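PDB 2F1N: cytolethal distending toxin subunit B from Escherichia coli, which nicks DNA as the endonuclease subunit of a tripartite toxin, very probably causing the DNA damage that arrests intoxicated cells at G2/M. Local coordinates for residues Arg68-Pro73 against Arg116-Val122; Ser124-Gln128 against Asn153-Leu159; Thr30-Trp34 against Ala56-Pro60. The contacts are given in a common frame with arbitrary orientation. Residue numbers count along the deposited sequence, not the author numbering.

Contact 1: Arg68-Pro73 against Arg116-Val122; sequences RVIPSP and RADEVFV. Unlike the reference sequence in segment 68-73: Arg68 (reference Thr), Val69 (reference Leu).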
ATOM      1  N   ARG A  68      -2.150  -2.662 -20.378  1.00 14.78           N
ATOM      2  CA  ARG A  68      -1.417  -1.394 -20.198  1.00 15.19           C
ATOM      3  C   ARG A  68       0.104  -1.647 -20.171  1.00 16.58           C
ATOM      4  O   ARG A  68       0.604  -2.599 -19.496  1.00 15.94           O
ATOM      5  CB  ARG A  68      -1.847  -0.706 -18.881  1.00 15.08           C
ATOM      6  CG  ARG A  68      -1.093   0.579 -18.571  1.00 15.63           C
ATOM      7  CD  ARG A  68      -1.691   1.285 -17.385  1.00 17.08           C
ATOM      8  NE  ARG A  68      -1.060   2.569 -17.055  1.00 19.17           N
ATOM      9  CZ  ARG A  68      -1.620   3.477 -16.268  1.00 18.22           C
ATOM     10  NH1 ARG A  68      -2.864   3.272 -15.713  1.00 14.51           N
ATOM     11  NH2 ARG A  68      -0.940   4.602 -16.052  1.00 15.88           N
ATOM     12  N   VAL A  69       0.847  -0.823 -20.918  1.00 16.96           N
ATOM     13  CA  VAL A  69       2.326  -0.942 -20.916  1.00 18.83           C
ATOM     14  C   VAL A  69       2.914  -0.128 -19.765  1.00 18.07           C
ATOM     15  O   VAL A  69       2.745   1.096 -19.698  1.00 19.90           O
ATOM     16  CB  VAL A  69       2.965  -0.650 -22.320  1.00 19.80           C
ATOM     17  CG1 VAL A  69       2.215  -1.413 -23.432  1.00 19.63           C
ATOM     18  CG2 VAL A  69       2.928   0.774 -22.625  1.00 25.58           C
ATOM     19  N   ILE A  70       3.541  -0.809 -18.819  1.00 17.81           N
ATOM     20  CA  ILE A  70       4.024  -0.168 -17.601  1.00 16.30           C
ATOM     21  C   ILE A  70       5.541  -0.247 -17.555  1.00 16.40           C
ATOM     22  O   ILE A  70       6.113  -1.371 -17.506  1.00 14.20           O
ATOM     23  CB  ILE A  70       3.437  -0.858 -16.324  1.00 16.79           C
ATOM     24  CG1 ILE A  70       1.902  -0.750 -16.304  1.00 16.45           C
ATOM     25  CG2 ILE A  70       4.013  -0.228 -15.076  1.00 15.65           C
ATOM     26  CD1 ILE A  70       1.190  -1.696 -15.193  1.00 15.97           C
ATOM     27  N   PRO A  71       6.217   0.899 -17.544  1.00 16.14           N
ATOM     28  CA  PRO A  71       7.690   0.859 -17.489  1.00 16.89           C
ATOM     29  C   PRO A  71       8.117   0.253 -16.166  1.00 17.26           C
ATOM     30  O   PRO A  71       7.528   0.546 -15.114  1.00 16.10           O
ATOM     31  CB  PRO A  71       8.116   2.337 -17.623  1.00 17.82           C
ATOM     32  CG  PRO A  71       6.918   3.071 -18.110  1.00 19.93           C
ATOM     33  CD  PRO A  71       5.698   2.286 -17.614  1.00 17.17           C
ATOM     34  N   SER A  72       9.112  -0.634 -16.208  1.00 16.46           N
ATOM     35  CA  SER A  72       9.535  -1.332 -15.009  1.00 16.95           C
ATOM     36  C   SER A  72      10.974  -1.815 -15.162  1.00 18.01           C
ATOM     37  O   SER A  72      11.309  -2.295 -16.251  1.00 18.44           O
ATOM     38  CB  SER A  72       8.643  -2.543 -14.770  1.00 17.29           C
ATOM     39  OG  SER A  72       9.133  -3.277 -13.663  1.00 17.29           O
ATOM     40  N   PRO A  73      11.786  -1.722 -14.101  1.00 18.52           N
ATOM     41  CA  PRO A  73      13.194  -2.189 -14.161  1.00 19.11           C
ATOM     42  C   PRO A  73      13.258  -3.697 -13.935  1.00 19.40           C
ATOM     43  O   PRO A  73      13.860  -4.175 -12.961  1.00 19.87           O
ATOM     44  CB  PRO A  73      13.873  -1.417 -13.021  1.00 18.41           C
ATOM     45  CG  PRO A  73      12.760  -1.305 -11.939  1.00 19.61           C
ATOM     46  CD  PRO A  73      11.435  -1.184 -12.755  1.00 18.48           C
ATOM     47  N   ARG A 116      -8.587   4.609 -12.177  1.00 13.12           N
ATOM     48  CA  ARG A 116      -7.390   4.226 -12.907  1.00 13.14           C
ATOM     49  C   ARG A 116      -6.176   5.036 -12.498  1.00 13.32           C
ATOM     50  O   ARG A 116      -6.249   6.284 -12.373  1.00 12.68           O
ATOM     51  CB  ARG A 116      -7.629   4.356 -14.417  1.00 14.17           C
ATOM     52  CG  ARG A 116      -6.406   4.109 -15.350  1.00 15.20           C
ATOM     53  CD  ARG A 116      -6.754   4.472 -16.854  1.00 19.05           C
ATOM     54  NE  ARG A 116      -5.686   4.112 -17.814  1.00 19.25           N
ATOM     55  CZ  ARG A 116      -4.582   4.826 -18.085  1.00 19.21           C
ATOM     56  NH1 ARG A 116      -4.345   5.992 -17.492  1.00 21.98           N
ATOM     57  NH2 ARG A 116      -3.696   4.338 -18.947  1.00 23.97           N
ATOM     58  N   ALA A 117      -5.037   4.370 -12.359  1.00 11.25           N
ATOM     59  CA  ALA A 117      -3.814   5.087 -12.022  1.00 11.02           C
ATOM     60  C   ALA A 117      -3.432   6.014 -13.176  1.00 11.16           C
ATOM     61  O   ALA A 117      -3.446   5.600 -14.342  1.00 10.49           O
ATOM     62  CB  ALA A 117      -2.660   4.063 -11.831  1.00 12.38           C
ATOM     63  N   ASP A 118      -3.107   7.269 -12.873  1.00 11.62           N
ATOM     64  CA  ASP A 118      -2.516   8.134 -13.915  1.00 12.55           C
ATOM     65  C   ASP A 118      -1.121   7.712 -14.319  1.00 12.13           C
ATOM     66  O   ASP A 118      -0.690   7.899 -15.472  1.00 12.44           O
ATOM     67  CB  ASP A 118      -2.532   9.605 -13.461  1.00 13.20           C
ATOM     68  CG  ASP A 118      -3.961  10.088 -13.217  1.00 15.18           C
ATOM     69  OD1 ASP A 118      -4.874   9.685 -13.972  1.00 15.85           O
ATOM     70  OD2 ASP A 118      -4.285  10.855 -12.297  1.00 17.98           O
ATOM     71  N   GLU A 119      -0.397   7.173 -13.350  1.00 11.09           N
ATOM     72  CA  GLU A 119       0.991   6.756 -13.567  1.00 12.53           C
ATOM     73  C   GLU A 119       1.252   5.589 -12.603  1.00 11.38           C
ATOM     74  O   GLU A 119       0.658   5.512 -11.525  1.00 11.37           O
ATOM     75  CB  GLU A 119       1.947   7.953 -13.309  1.00 13.10           C
ATOM     76  CG  GLU A 119       3.383   7.798 -13.749  1.00 15.09           C
ATOM     77  CD  GLU A 119       4.173   9.096 -13.660  1.00 15.33           C
ATOM     78  OE1 GLU A 119       3.741  10.088 -13.001  1.00 16.42           O
ATOM     79  OE2 GLU A 119       5.248   9.094 -14.254  1.00 17.24           O
ATOM     80  N   VAL A 120       2.095   4.666 -13.042  1.00 11.46           N
ATOM     81  CA  VAL A 120       2.501   3.553 -12.167  1.00 11.38           C
ATOM     82  C   VAL A 120       3.994   3.620 -11.895  1.00 10.95           C
ATOM     83  O   VAL A 120       4.787   3.759 -12.846  1.00 13.06           O
ATOM     84  CB  VAL A 120       2.157   2.212 -12.809  1.00 10.31           C
ATOM     85  CG1 VAL A 120       2.450   1.037 -11.758  1.00 11.07           C
ATOM     86  CG2 VAL A 120       0.708   2.225 -13.239  1.00 14.02           C
ATOM     87  N   PHE A 121       4.362   3.470 -10.625  1.00 10.86           N
ATOM     88  CA  PHE A 121       5.781   3.491 -10.173  1.00 12.65           C
ATOM     89  C   PHE A 121       6.221   2.086  -9.701  1.00 13.24           C
ATOM     90  O   PHE A 121       5.510   1.440  -8.950  1.00 14.36           O
ATOM     91  CB  PHE A 121       6.018   4.459  -9.028  1.00 12.54           C
ATOM     92  CG  PHE A 121       5.589   5.860  -9.329  1.00 12.90           C
ATOM     93  CD1 PHE A 121       6.050   6.522 -10.449  1.00 14.63           C
ATOM     94  CD2 PHE A 121       4.659   6.492  -8.514  1.00 14.45           C
ATOM     95  CE1 PHE A 121       5.622   7.848 -10.734  1.00 15.45           C
ATOM     96  CE2 PHE A 121       4.221   7.793  -8.819  1.00 12.92           C
ATOM     97  CZ  PHE A 121       4.719   8.457  -9.907  1.00 15.93           C
ATOM     98  N   VAL A 122       7.398   1.651 -10.144  1.00 13.77           N
ATOM     99  CA  VAL A 122       7.964   0.399  -9.704  1.00 14.37           C
ATOM    100  C   VAL A 122       9.406   0.691  -9.318  1.00 15.00           C
ATOM    101  O   VAL A 122      10.234   1.017 -10.188  1.00 15.24           O
ATOM    102  CB  VAL A 122       8.016  -0.628 -10.832  1.00 16.67           C
ATOM    103  CG1 VAL A 122       8.330  -1.967 -10.180  1.00 18.77           C
ATOM    104  CG2 VAL A 122       6.676  -0.677 -11.597  1.00 19.70           C
TER
HETATM  105  O   HOH W   1       7.175   2.677 -13.497  1.00 28.25           O
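Arg68 carries the densest polar network here. Its NH1 donates to Ala117 O at 2.8 Å and also forms a salt bridge with Glu79, while NH2 adds a weak hydrogen bond to the same Ala117 O at 3.2 Å. The guanidinium lies flat on that of Arg116, the centres 3.7 Å apart and the planes at 5°. Such stacking brings like charges close, with Arg68 NH1 only 3.5 Å from Arg116 NH2, and the carboxylate of Glu79 helps to offset them. Val120 CG2 covers the opposite face of Arg68, 4.0 Å from its CZ.

The partner strand 119-123 is an outermost strand of the six-stranded sheet in this DNase I-like fold, whereas 68-73 is a loop between strands 64-65 and 78-83 of the other sheet. Segments 68-73 and 116-122 run in nearly the same direction, 15° apart end to end, and a water links their backbones by donating to Pro71 O and Val120 O, each at 2.7 Å.

Beta-branched Val120 and Val122 suit the strand and give the loop an apolar face: Ile70 CG2 rests 3.8 Å from Val120 CB, Pro73 CD 4.0 Å from Val122 CB. Toward the neighbouring strand 133-138, Asp118 and Glu119 both pair with Arg137, a classic beta bulge. Asp118 OD2 accepts from Gly139 N, and Glu119 OE1 meets Arg137 (salt bridge) and His175. Ser72 OG bonds to Ile75 O.

Contact 2: Ser124-Gln128 against Asn153-Leu159; sequences SPVRQ and NNDAPAL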
ATOM      1  N   SER A 124      12.975  -0.560  -7.233  1.00 13.91           N
ATOM      2  CA  SER A 124      13.709  -1.784  -6.945  1.00 13.95           C
ATOM      3  C   SER A 124      13.836  -2.036  -5.451  1.00 13.27           C
ATOM      4  O   SER A 124      13.808  -1.114  -4.634  1.00 12.60           O
ATOM      5  CB  SER A 124      15.097  -1.702  -7.619  1.00 14.58           C
ATOM      6  OG  SER A 124      14.867  -1.628  -9.027  1.00 18.55           O
ATOM      7  N   PRO A 125      13.958  -3.312  -5.073  1.00 13.04           N
ATOM      8  CA  PRO A 125      14.224  -3.654  -3.681  1.00 14.08           C
ATOM      9  C   PRO A 125      15.480  -2.952  -3.219  1.00 13.64           C
ATOM     10  O   PRO A 125      16.398  -2.750  -4.028  1.00 13.96           O
ATOM     11  CB  PRO A 125      14.520  -5.168  -3.741  1.00 13.26           C
ATOM     12  CG  PRO A 125      13.755  -5.642  -4.956  1.00 14.03           C
ATOM     13  CD  PRO A 125      13.833  -4.495  -5.949  1.00 13.17           C
ATOM     14  N   VAL A 126      15.521  -2.616  -1.953  1.00 14.85           N
ATOM     15  CA  VAL A 126      16.668  -1.888  -1.386  1.00 18.86           C
ATOM     16  C   VAL A 126      17.640  -2.803  -0.678  1.00 19.75           C
ATOM     17  O   VAL A 126      18.694  -2.350  -0.209  1.00 19.97           O
ATOM     18  CB  VAL A 126      16.213  -0.766  -0.435  1.00 18.49           C
ATOM     19  CG1 VAL A 126      17.400   0.053  -0.005  1.00 25.40           C
ATOM     20  CG2 VAL A 126      15.180   0.140  -1.161  1.00 19.69           C
ATOM     21  N   ARG A 127      17.330  -4.092  -0.652  1.00 21.30           N
ATOM     22  CA  ARG A 127      18.166  -5.082   0.035  1.00 24.31           C
ATOM     23  C   ARG A 127      17.972  -6.434  -0.657  1.00 24.63           C
ATOM     24  O   ARG A 127      16.869  -6.760  -1.114  1.00 23.69           O
ATOM     25  CB  ARG A 127      17.717  -5.166   1.512  1.00 25.63           C
ATOM     26  CG  ARG A 127      18.586  -5.985   2.448  1.00 30.43           C
ATOM     27  CD  ARG A 127      18.160  -5.911   3.893  1.00 33.38           C
ATOM     28  NE  ARG A 127      18.413  -4.576   4.452  1.00 36.93           N
ATOM     29  CZ  ARG A 127      18.511  -4.308   5.748  1.00 34.30           C
ATOM     30  NH1 ARG A 127      18.384  -5.272   6.650  1.00 37.27           N
ATOM     31  NH2 ARG A 127      18.747  -3.075   6.146  1.00 36.80           N
ATOM     32  N   GLN A 128      19.035  -7.236  -0.731  1.00 25.35           N
ATOM     33  CA  GLN A 128      18.876  -8.601  -1.208  1.00 26.78           C
ATOM     34  C   GLN A 128      17.851  -9.355  -0.386  1.00 25.45           C
ATOM     35  O   GLN A 128      17.886  -9.343   0.848  1.00 26.11           O
ATOM     36  CB  GLN A 128      20.207  -9.348  -1.191  1.00 28.29           C
ATOM     37  CG  GLN A 128      20.641  -9.785  -2.577  1.00 33.64           C
ATOM     38  CD  GLN A 128      21.922 -10.600  -2.534  1.00 40.87           C
ATOM     39  OE1 GLN A 128      21.873 -11.836  -2.574  1.00 47.23           O
ATOM     40  NE2 GLN A 128      23.069  -9.922  -2.433  1.00 43.80           N
ATOM     41  N   ASN A 153      16.682  -5.367  12.316  1.00 21.68           N
ATOM     42  CA  ASN A 153      17.345  -4.274  11.618  1.00 21.97           C
ATOM     43  C   ASN A 153      17.126  -4.388  10.078  1.00 20.06           C
ATOM     44  O   ASN A 153      18.035  -4.596   9.244  1.00 20.30           O
ATOM     45  CB  ASN A 153      18.803  -4.186  12.118  1.00 23.72           C
ATOM     46  CG  ASN A 153      18.869  -3.758  13.612  1.00 26.22           C
ATOM     47  OD1 ASN A 153      18.631  -2.583  13.936  1.00 31.61           O
ATOM     48  ND2 ASN A 153      19.145  -4.715  14.527  1.00 27.30           N
ATOM     49  N   ASN A 154      15.847  -4.300   9.735  1.00 16.73           N
ATOM     50  CA  ASN A 154      15.406  -4.560   8.365  1.00 14.38           C
ATOM     51  C   ASN A 154      15.448  -3.346   7.441  1.00 15.52           C
ATOM     52  O   ASN A 154      16.065  -2.298   7.760  1.00 14.26           O
ATOM     53  CB  ASN A 154      14.005  -5.184   8.413  1.00 13.70           C
ATOM     54  CG  ASN A 154      12.894  -4.156   8.715  1.00 11.35           C
ATOM     55  OD1 ASN A 154      13.151  -2.947   8.940  1.00 13.41           O
ATOM     56  ND2 ASN A 154      11.648  -4.631   8.729  1.00 12.71           N
ATOM     57  N   ASP A 155      14.823  -3.514   6.280  1.00 13.89           N
ATOM     58  CA  ASP A 155      14.881  -2.511   5.217  1.00 12.17           C
ATOM     59  C   ASP A 155      13.816  -1.407   5.248  1.00 11.08           C
ATOM     60  O   ASP A 155      13.749  -0.550   4.331  1.00 11.49           O
ATOM     61  CB  ASP A 155      14.898  -3.229   3.867  1.00 12.07           C
ATOM     62  CG  ASP A 155      13.687  -4.147   3.641  1.00 13.62           C
ATOM     63  OD1 ASP A 155      13.086  -4.696   4.630  1.00 12.59           O
ATOM     64  OD2 ASP A 155      13.301  -4.402   2.473  1.00 15.46           O
ATOM     65  N   ALA A 156      13.008  -1.377   6.314  1.00 10.63           N
ATOM     66  CA  ALA A 156      11.946  -0.351   6.357  1.00 11.87           C
ATOM     67  C   ALA A 156      12.455   1.083   6.185  1.00 11.24           C
ATOM     68  O   ALA A 156      11.885   1.826   5.358  1.00 11.49           O
ATOM     69  CB  ALA A 156      11.050  -0.492   7.610  1.00 10.62           C
ATOM     70  N   PRO A 157      13.478   1.538   6.927  1.00 11.91           N
ATOM     71  CA  PRO A 157      13.932   2.933   6.734  1.00 11.06           C
ATOM     72  C   PRO A 157      14.396   3.205   5.289  1.00 12.09           C
ATOM     73  O   PRO A 157      14.092   4.260   4.724  1.00 12.20           O
ATOM     74  CB  PRO A 157      15.103   3.069   7.698  1.00 11.27           C
ATOM     75  CG  PRO A 157      14.824   2.059   8.823  1.00 12.05           C
ATOM     76  CD  PRO A 157      14.225   0.879   8.024  1.00 12.52           C
ATOM     77  N   ALA A 158      15.125   2.263   4.715  1.00 11.88           N
ATOM     78  CA  ALA A 158      15.610   2.396   3.330  1.00 11.73           C
ATOM     79  C   ALA A 158      14.483   2.422   2.299  1.00 11.81           C
ATOM     80  O   ALA A 158      14.604   3.124   1.268  1.00 11.44           O
ATOM     81  CB  ALA A 158      16.575   1.216   3.018  1.00 14.31           C
ATOM     82  N   LEU A 159      13.408   1.646   2.530  1.00 11.86           N
ATOM     83  CA  LEU A 159      12.222   1.756   1.665  1.00 11.43           C
ATOM     84  C   LEU A 159      11.622   3.170   1.680  1.00 11.20           C
ATOM     85  O   LEU A 159      11.268   3.712   0.628  1.00 11.54           O
ATOM     86  CB  LEU A 159      11.137   0.756   2.074  1.00 11.70           C
ATOM     87  CG  LEU A 159      11.553  -0.687   1.750  1.00 11.72           C
ATOM     88  CD1 LEU A 159      10.605  -1.716   2.499  1.00 13.71           C
ATOM     89  CD2 LEU A 159      11.561  -0.943   0.242  1.00 11.49           C
TER
HETATM   90  O   HOH W   2      13.602  -4.189  -0.405  1.00 13.43           O
HETATM   91  O   HOH W   3      19.047  -1.377   8.324  1.00 36.29           O
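An arginine here seeks main-chain oxygen although an aspartate lies nearby. Arg127 NH1 donates to Asn153 O at 2.7 Å, a carbonyl presented by a residue with positive phi, and one face of its guanidinium lies over Asp155 CB, which is 3.8 Å from NE. Arg127 NH2 donates a hydrogen bond to water 3 at 2.8 Å, and that water donates to Asn154 O at 3.2 Å.

Asp155, at the N-cap position, makes no capping bond with its side chain: OD1 takes Ile149 N, and OD2 is joined to Val126 N through water 2, 2.9 Å from each. Asn154 instead forms an Asx turn, its OD1 accepting from Ala156 N at 3.1 Å and from Arg188. Small Ala158 lets Val126 in, CB to CG1 at 3.3 Å, and Val126 CG2 meets Leu159 CD2 at 4.0 Å.

The loop between strands 119-123 and 133-138 thus covers the start of helix 156-168, where Ala156 and Pro157 touch Leu193 of helix 190-194, a helix that lies within the nuclear localization signal.

Contact 3: Thr30-Trp34 against Ala56-Pro60; sequences TESKW and AGSPP
Trp34 lays one face of its indole over Pro60 and Pro59: Pro60 CD stands 4.0 Å from the centroid of the six-membered ring, 29° off its normal, a CH-pi contact, and lies 3.6 Å from Trp34 CE3. The rotamer is m, chi1 -81° and chi2 92°, which also points NE1 at the chain bend; NE1 donates to Ala56 O at 2.9 Å, nearly straight (175°), with the oxygen close to the ring plane. Tryptophan fits because one side chain supplies both a broad apolar face and a donor. Trp34 CZ2 reaches Ala56 CB at 4.2 Å.

Thr30 (-92°/8°) occupies the N-cap position of helix 31-42; residues 31-34 are helical, and Trp34 N to Thr30 O at 3.0 Å closes the first turn. Its hydroxyl makes no capping bond: with chi1 at 8°, OG1 accepts from Ser58 N at 3.1 Å and bonds to Ala26 O, and CG2 lies 3.5 Å from Ala56 O. The CA atoms nearest in register are Thr30 with Gly57 (5.7 Å) and Trp34 with Pro60 (5.9 Å).

The loop turns at Gly57, phi/psi 70°/-129°; the positive phi favours glycine, and a CB would clash with Thr30 OG1 at 2.3 Å. Ser58 (-121°/148°), Pro59 (-68°/168°) and Pro60 (-56°/138°) then continue extended, the prolines holding that course. Ser58 OG bonds to Ser27 O.

Trp34 also packs on Ile95, Ala110 and Val112 of the eight-stranded sheet, seating the start of the helix in the beta-alpha-beta crossover from strand 18-25 to its parallel neighbour 50-56 in the DNase I-like fold.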
ATOM      1  N   THR A  30      -6.040 -17.903  -2.798  1.00 20.93           N
ATOM      2  CA  THR A  30      -6.498 -16.566  -2.345  1.00 20.92           C
ATOM      3  C   THR A  30      -7.883 -16.153  -2.813  1.00 20.84           C
ATOM      4  O   THR A  30      -8.223 -14.982  -2.625  1.00 18.51           O
ATOM      5  CB  THR A  30      -5.579 -15.417  -2.849  1.00 20.34           C
ATOM      6  OG1 THR A  30      -4.621 -15.927  -3.768  1.00 23.60           O
ATOM      7  CG2 THR A  30      -4.767 -14.844  -1.724  1.00 18.88           C
ATOM      8  N   GLU A  31      -8.670 -17.041  -3.450  1.00 20.59           N
ATOM      9  CA  GLU A  31      -9.931 -16.589  -4.031  1.00 21.72           C
ATOM     10  C   GLU A  31     -10.890 -15.954  -3.013  1.00 20.89           C
ATOM     11  O   GLU A  31     -11.477 -14.901  -3.299  1.00 20.80           O
ATOM     12  CB  GLU A  31     -10.637 -17.697  -4.841  1.00 22.97           C
ATOM     13  CG  GLU A  31      -9.882 -18.029  -6.138  1.00 28.71           C
ATOM     14  CD  GLU A  31      -9.916 -19.513  -6.541  1.00 38.85           C
ATOM     15  OE1 GLU A  31     -11.043 -20.055  -6.777  1.00 41.11           O
ATOM     16  OE2 GLU A  31      -8.801 -20.131  -6.640  1.00 41.22           O
ATOM     17  N   SER A  32     -11.051 -16.563  -1.839  1.00 19.89           N
ATOM     18  CA  SER A  32     -11.960 -15.989  -0.837  1.00 19.49           C
ATOM     19  C   SER A  32     -11.453 -14.685  -0.267  1.00 17.09           C
ATOM     20  O   SER A  32     -12.214 -13.744  -0.111  1.00 16.73           O
ATOM     21  CB  SER A  32     -12.287 -16.973   0.296  1.00 21.15           C
ATOM     22  OG  SER A  32     -13.117 -18.015  -0.213  1.00 26.42           O
ATOM     23  N   LYS A  33     -10.162 -14.632   0.040  1.00 17.42           N
ATOM     24  CA  LYS A  33      -9.601 -13.411   0.582  1.00 15.60           C
ATOM     25  C   LYS A  33      -9.793 -12.259  -0.386  1.00 15.66           C
ATOM     26  O   LYS A  33     -10.065 -11.148   0.071  1.00 14.91           O
ATOM     27  CB  LYS A  33      -8.146 -13.579   0.949  1.00 16.28           C
ATOM     28  CG  LYS A  33      -7.994 -14.340   2.274  1.00 18.76           C
ATOM     29  CD  LYS A  33      -6.557 -14.790   2.475  1.00 18.74           C
ATOM     30  CE  LYS A  33      -6.444 -15.460   3.862  1.00 20.71           C
ATOM     31  NZ  LYS A  33      -5.050 -15.786   4.248  1.00 20.86           N
ATOM     32  N   TRP A  34      -9.667 -12.512  -1.694  1.00 13.85           N
ATOM     33  CA  TRP A  34      -9.996 -11.454  -2.664  1.00 14.38           C
ATOM     34  C   TRP A  34     -11.494 -11.259  -2.874  1.00 14.12           C
ATOM     35  O   TRP A  34     -11.991 -10.161  -2.686  1.00 13.28           O
ATOM     36  CB  TRP A  34      -9.314 -11.688  -4.000  1.00 13.81           C
ATOM     37  CG  TRP A  34      -7.883 -11.234  -3.971  1.00 13.81           C
ATOM     38  CD1 TRP A  34      -6.756 -11.989  -3.650  1.00 10.83           C
ATOM     39  CD2 TRP A  34      -7.403  -9.928  -4.331  1.00 13.46           C
ATOM     40  NE1 TRP A  34      -5.629 -11.202  -3.744  1.00 11.84           N
ATOM     41  CE2 TRP A  34      -5.989  -9.948  -4.185  1.00 12.79           C
ATOM     42  CE3 TRP A  34      -8.039  -8.733  -4.712  1.00  9.74           C
ATOM     43  CZ2 TRP A  34      -5.185  -8.824  -4.420  1.00 12.78           C
ATOM     44  CZ3 TRP A  34      -7.236  -7.629  -5.025  1.00 11.74           C
ATOM     45  CH2 TRP A  34      -5.828  -7.681  -4.855  1.00  9.97           C
ATOM     46  N   ALA A  56      -0.044 -10.996  -1.344  1.00 11.74           N
ATOM     47  CA  ALA A  56      -1.329 -10.847  -2.032  1.00 11.93           C
ATOM     48  C   ALA A  56      -1.796 -12.132  -2.742  1.00 12.69           C
ATOM     49  O   ALA A  56      -2.956 -12.211  -3.175  1.00 12.48           O
ATOM     50  CB  ALA A  56      -1.278  -9.667  -3.051  1.00 12.87           C
ATOM     51  N   GLY A  57      -0.939 -13.152  -2.837  1.00 12.41           N
ATOM     52  CA  GLY A  57      -1.409 -14.351  -3.542  1.00 13.88           C
ATOM     53  C   GLY A  57      -1.539 -14.081  -5.046  1.00 13.15           C
ATOM     54  O   GLY A  57      -0.607 -13.605  -5.683  1.00 14.99           O
ATOM     55  N   SER A  58      -2.689 -14.411  -5.584  1.00 14.31           N
ATOM     56  CA  SER A  58      -3.007 -14.259  -6.991  1.00 15.40           C
ATOM     57  C   SER A  58      -4.223 -13.332  -7.007  1.00 16.02           C
ATOM     58  O   SER A  58      -5.037 -13.357  -6.076  1.00 16.63           O
ATOM     59  CB  SER A  58      -3.372 -15.639  -7.572  1.00 16.90           C
ATOM     60  OG  SER A  58      -2.163 -16.404  -7.818  1.00 20.09           O
ATOM     61  N   PRO A  59      -4.366 -12.514  -8.042  1.00 17.36           N
ATOM     62  CA  PRO A  59      -5.546 -11.636  -8.127  1.00 17.85           C
ATOM     63  C   PRO A  59      -6.832 -12.459  -8.352  1.00 17.00           C
ATOM     64  O   PRO A  59      -6.729 -13.672  -8.673  1.00 18.26           O
ATOM     65  CB  PRO A  59      -5.247 -10.744  -9.339  1.00 17.84           C
ATOM     66  CG  PRO A  59      -4.267 -11.524 -10.180  1.00 20.18           C
ATOM     67  CD  PRO A  59      -3.473 -12.372  -9.201  1.00 17.45           C
ATOM     68  N   PRO A  60      -7.994 -11.828  -8.212  1.00 16.30           N
ATOM     69  CA  PRO A  60      -9.278 -12.497  -8.415  1.00 16.13           C
ATOM     70  C   PRO A  60      -9.277 -13.106  -9.817  1.00 15.73           C
ATOM     71  O   PRO A  60      -8.797 -12.472 -10.762  1.00 15.36           O
ATOM     72  CB  PRO A  60     -10.286 -11.336  -8.367  1.00 16.37           C
ATOM     73  CG  PRO A  60      -9.599 -10.235  -7.593  1.00 16.46           C
ATOM     74  CD  PRO A  60      -8.172 -10.393  -7.906  1.00 15.88           C
TER

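Overall arrangement
Burial falls from contact 3, largely enclosed, through contact 2, partly buried, to contact 1 at the surface. Waters bridge the segments in contacts 1 and 2, while direct hydrogen bonds and a CH-pi contact join contact 3. Contacts 3 and 2 each hold the first turn of a helix against a loop, and contact 1 sets a loop beside an outermost strand. Tryptophan and proline dominate the buried site; arginines reaching carbonyl oxygens mark the outer ones. Contact 3 packs on the eight-stranded sheet, contact 2 lies in the six-stranded half, and contact 1 spans both. Contacts 1 and 2 touch, Pro73 CG to Ser124 OG at 3.6 Å; contact 3 stays about 12 Å from contact 1 between nearest atoms.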